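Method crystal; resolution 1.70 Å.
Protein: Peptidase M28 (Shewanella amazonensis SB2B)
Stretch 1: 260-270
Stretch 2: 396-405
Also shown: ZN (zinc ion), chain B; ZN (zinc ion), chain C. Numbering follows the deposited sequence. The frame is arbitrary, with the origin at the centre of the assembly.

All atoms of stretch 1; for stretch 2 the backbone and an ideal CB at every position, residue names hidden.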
# COMPACT_ATOMS: atom_id res chain seq x y z
N SER A 260 2.52 12.31 -15.87
CA SER A 260 2.14 11.20 -15.00
C SER A 260 0.74 11.41 -14.56
O SER A 260 0.14 12.45 -14.86
CB SER A 260 3.04 11.14 -13.74
OG SER A 260 2.81 12.19 -12.80
N TRP A 261 0.21 10.41 -13.86
CA TRP A 261 -1.01 10.63 -13.03
C TRP A 261 -0.65 11.40 -11.75
O TRP A 261 0.56 11.64 -11.44
CB TRP A 261 -1.79 9.33 -12.80
CG TRP A 261 -2.50 8.99 -14.09
CD1 TRP A 261 -2.06 8.14 -15.05
CD2 TRP A 261 -3.64 9.67 -14.64
NE1 TRP A 261 -2.92 8.16 -16.14
CE2 TRP A 261 -3.88 9.10 -15.92
CE3 TRP A 261 -4.48 10.70 -14.18
CZ2 TRP A 261 -4.93 9.52 -16.73
CZ3 TRP A 261 -5.53 11.11 -14.98
CH2 TRP A 261 -5.75 10.53 -16.24
N ASP A 262 -1.69 11.80 -11.03
CA ASP A 262 -1.56 12.91 -10.11
C ASP A 262 -1.50 12.55 -8.64
O ASP A 262 -1.33 13.46 -7.83
CB ASP A 262 -2.70 13.94 -10.35
CG ASP A 262 -4.07 13.33 -10.41
OD1 ASP A 262 -4.28 12.19 -10.93
OD2 ASP A 262 -5.03 14.00 -9.95
N GLU A 263 -1.69 11.27 -8.30
CA GLU A 263 -1.82 10.87 -6.88
C GLU A 263 -0.57 10.29 -6.23
O GLU A 263 -0.49 10.24 -4.99
CB GLU A 263 -3.02 9.93 -6.69
CG GLU A 263 -4.33 10.53 -7.25
CD GLU A 263 -5.55 9.88 -6.65
OE1 GLU A 263 -5.75 8.71 -6.92
OE2 GLU A 263 -6.32 10.57 -5.91
N GLY A 264 0.38 9.81 -7.05
CA GLY A 264 1.73 9.42 -6.58
C GLY A 264 2.74 10.52 -6.89
O GLY A 264 2.42 11.72 -6.85
N THR A 265 3.97 10.13 -7.21
CA THR A 265 4.92 11.09 -7.72
C THR A 265 5.42 10.68 -9.12
O THR A 265 6.46 11.12 -9.54
CB THR A 265 6.14 11.26 -6.77
OG1 THR A 265 6.80 9.99 -6.64
CG2 THR A 265 5.70 11.79 -5.40
N GLY A 266 4.71 9.77 -9.79
CA GLY A 266 5.09 9.35 -11.12
C GLY A 266 6.49 8.80 -11.19
O GLY A 266 7.19 9.01 -12.18
N ALA A 267 6.89 8.05 -10.16
CA ALA A 267 8.25 7.57 -10.12
C ALA A 267 8.48 6.47 -11.15
O ALA A 267 9.45 6.55 -11.91
CB ALA A 267 8.64 7.06 -8.70
N ILE A 268 7.66 5.43 -11.19
CA ILE A 268 7.96 4.39 -12.15
C ILE A 268 7.25 4.64 -13.47
O ILE A 268 7.68 4.16 -14.52
CB ILE A 268 7.70 2.95 -11.58
CG1 ILE A 268 6.22 2.67 -11.48
CG2 ILE A 268 8.43 2.77 -10.21
CD1 ILE A 268 5.88 1.28 -10.97
N ASP A 269 6.14 5.40 -13.41
CA ASP A 269 5.41 5.75 -14.60
C ASP A 269 5.35 7.28 -14.73
O ASP A 269 4.39 7.91 -14.24
CB ASP A 269 3.99 5.20 -14.54
CG ASP A 269 3.27 5.30 -15.86
OD1 ASP A 269 3.93 5.61 -16.88
OD2 ASP A 269 2.04 5.09 -15.90
N ASP A 270 6.33 7.90 -15.37
CA ASP A 270 7.46 7.27 -16.01
C ASP A 270 8.74 8.06 -15.70
O ASP A 270 9.61 8.26 -16.56
CB ASP A 270 7.19 7.18 -17.53
CG ASP A 270 8.23 6.39 -18.29
OD1 ASP A 270 8.83 5.45 -17.68
OD2 ASP A 270 8.44 6.71 -19.51
N UNK A 396 6.36 -6.60 -11.11
CA UNK A 396 5.83 -5.81 -9.99
C UNK A 396 5.23 -4.46 -10.41
O UNK A 396 4.69 -3.75 -9.58
CB UNK A 396 6.94 -5.57 -8.97
N UNK A 397 5.28 -4.13 -11.70
CA UNK A 397 4.93 -2.78 -12.16
C UNK A 397 3.49 -2.40 -11.84
O UNK A 397 3.22 -1.29 -11.37
CB UNK A 397 5.16 -2.67 -13.67
N UNK A 398 2.57 -3.32 -12.07
CA UNK A 398 1.15 -3.04 -11.83
C UNK A 398 0.72 -3.17 -10.37
O UNK A 398 -0.47 -2.99 -10.05
CB UNK A 398 0.30 -3.98 -12.68
N UNK A 399 1.67 -3.42 -9.48
CA UNK A 399 1.42 -3.18 -8.04
C UNK A 399 1.36 -1.69 -7.71
O UNK A 399 0.69 -1.32 -6.75
CB UNK A 399 2.51 -3.84 -7.20
N UNK A 400 2.05 -0.86 -8.48
CA UNK A 400 2.19 0.56 -8.13
C UNK A 400 1.72 1.52 -9.19
O UNK A 400 1.36 2.65 -8.85
CB UNK A 400 3.65 0.87 -7.81
N UNK A 401 1.74 1.09 -10.46
CA UNK A 401 1.30 1.87 -11.61
C UNK A 401 -0.02 2.55 -11.32
O UNK A 401 -0.94 1.89 -10.97
CB UNK A 401 1.18 0.98 -12.85
N UNK A 402 -0.08 3.87 -11.49
CA UNK A 402 -1.32 4.63 -11.40
C UNK A 402 -1.97 4.66 -10.02
O UNK A 402 -3.19 4.98 -9.88
CB UNK A 402 -2.32 4.06 -12.40
N UNK A 403 -1.16 4.39 -8.99
CA UNK A 403 -1.58 4.54 -7.59
C UNK A 403 -0.86 5.66 -6.87
O UNK A 403 0.20 6.13 -7.34
CB UNK A 403 -1.35 3.23 -6.83
N UNK A 404 -1.36 6.03 -5.68
CA UNK A 404 -0.54 6.89 -4.80
C UNK A 404 0.77 6.28 -4.33
O UNK A 404 1.58 6.99 -3.74
CB UNK A 404 -1.36 7.27 -3.57
N UNK A 405 0.94 4.98 -4.54
CA UNK A 405 2.12 4.26 -4.16
C UNK A 405 3.20 4.29 -5.24
O UNK A 405 4.26 3.71 -5.03
CB UNK A 405 1.75 2.81 -3.82
ZN ZN B . 0.66 5.48 -17.33
ZN ZN C . 3.78 5.17 -18.90

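Position 396 points sideways, with nothing of stretch 1 within 5.5 Å of its ideal CB. Many side chains would suit. It is D396, whose backbone O accepts from the N of 399 at 3.0 Å.

Position 397 also points sideways, but its ideal CB lies 4.8 Å from I268 CD1, and the carboxylate of D269 lies further on. A long side chain, apolar along its length and perhaps polar at its tip, would suit. It is Y397. Its CD1 packs on I268 CD1 at 3.6 Å. Its OH comes to 3.2 Å from D269 CG without hydrogen-bonding to D269; instead that OH hydrogen-bonds two waters, one of them bound to the chain C zinc.

Position 398 points away and position 399 sideways, both clear of stretch 1. Either would accept many residues. They are F398 and D399.

Position 400 points toward stretch 1, with its ideal CB 3.9 Å from I268 CD1. An aliphatic or aromatic residue would suit. It is Y400, whose CB lies 4.0 Å from I268 CD1. The methyl sits at the edge of the ring. Y400 opens a type II turn that ends at 403.

Position 401 points sideways, its ideal CB 5.2 Å from D269 OD2. With zinc nearby, a polar side chain that reaches that region is plausible, though an apolar one could also pack by I268. It is H401. Its CD2 is 3.3 Å from D269 OD2, and its NE2 hydrogen-bonds a zinc-bound water at 2.8 Å. It does not itself bind the metal.

Position 402 has phi 66° and psi 21°, which favours glycine or asparagine. Yet its ideal CB is 4.9 Å from W261 CD1 and 5.9 Å from the chain B zinc bound by D269. Histidine or an extended glutamate could just reach the metal; aspartate is too short. It is H402. NE2 binds that zinc at 2.3 Å, beside D269 OD2 at 2.0 Å. The edge of W261 meets the imidazole face, with centroids of the W261 five-membered ring and the H402 ring 4.2 Å apart.

Position 403 points away, and a small polar residue could serve the turn. It is T403, whose OG1 donates to Y400 O at 2.7 Å.

Position 404 points sideways, with its ideal CB 3.4 Å from E263 O. Phi of -63° permits proline, and a compact residue would fit. It is P404. Its CA makes a CA-H...O contact with E263 O at 3.4 Å, and its CG lies 4.0 Å from E263 CB.

Position 405 points away, leaving the choice open. It is N405, whose N donates to T403 OG1 at 2.9 Å.

Stretch 2 (396-405) DYFDYHHTPN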
# COMPACT_ATOMS: atom_id res chain seq x y z
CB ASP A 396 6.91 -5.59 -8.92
CG ASP A 396 8.04 -4.68 -9.38
OD1 ASP A 396 8.28 -4.58 -10.62
OD2 ASP A 396 8.74 -4.12 -8.48
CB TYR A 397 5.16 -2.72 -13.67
CG TYR A 397 4.91 -1.39 -14.32
CD1 TYR A 397 5.83 -0.35 -14.21
CD2 TYR A 397 3.77 -1.19 -15.09
CE1 TYR A 397 5.62 0.86 -14.88
CE2 TYR A 397 3.53 0.04 -15.71
CZ TYR A 397 4.48 1.04 -15.61
OH TYR A 397 4.29 2.24 -16.24
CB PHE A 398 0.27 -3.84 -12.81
CG PHE A 398 0.49 -3.42 -14.26
CD1 PHE A 398 0.05 -2.17 -14.70
CD2 PHE A 398 1.19 -4.21 -15.12
CE1 PHE A 398 0.27 -1.76 -15.98
CE2 PHE A 398 1.40 -3.80 -16.41
CZ PHE A 398 0.95 -2.55 -16.84
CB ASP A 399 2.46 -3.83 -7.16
CG ASP A 399 2.49 -5.34 -7.28
OD1 ASP A 399 1.55 -5.95 -7.83
OD2 ASP A 399 3.48 -5.93 -6.81
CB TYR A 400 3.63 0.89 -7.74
CG TYR A 400 4.30 -0.18 -6.92
CD1 TYR A 400 3.86 -0.48 -5.64
CD2 TYR A 400 5.40 -0.86 -7.42
CE1 TYR A 400 4.48 -1.47 -4.89
CE2 TYR A 400 6.01 -1.85 -6.68
CZ TYR A 400 5.56 -2.14 -5.42
OH TYR A 400 6.18 -3.11 -4.67
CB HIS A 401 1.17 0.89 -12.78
CG HIS A 401 0.50 1.41 -14.00
ND1 HIS A 401 -0.84 1.18 -14.27
CD2 HIS A 401 0.99 2.03 -15.10
CE1 HIS A 401 -1.14 1.68 -15.45
NE2 HIS A 401 -0.03 2.17 -15.99
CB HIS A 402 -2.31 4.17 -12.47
CG HIS A 402 -1.93 4.54 -13.87
ND1 HIS A 402 -2.84 4.50 -14.92
CD2 HIS A 402 -0.74 4.87 -14.42
CE1 HIS A 402 -2.22 4.84 -16.04
NE2 HIS A 402 -0.95 5.09 -15.76
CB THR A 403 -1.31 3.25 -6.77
OG1 THR A 403 0.11 3.13 -6.55
CG2 THR A 403 -1.89 2.01 -7.51
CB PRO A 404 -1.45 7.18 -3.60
CG PRO A 404 -2.88 6.89 -4.13
CD PRO A 404 -2.71 5.80 -5.13
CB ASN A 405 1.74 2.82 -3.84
CG ASN A 405 2.47 2.26 -2.65
OD1 ASN A 405 3.14 2.97 -1.89
ND2 ASN A 405 2.34 0.93 -2.47
O HOH W 1 -3.85 7.17 -8.07
O HOH W 2 6.62 3.27 -16.95
O HOH W 3 3.29 2.84 -18.73
O HOH W 4 0.12 3.68 -18.33
O HOH W 5 1.86 5.44 -19.09
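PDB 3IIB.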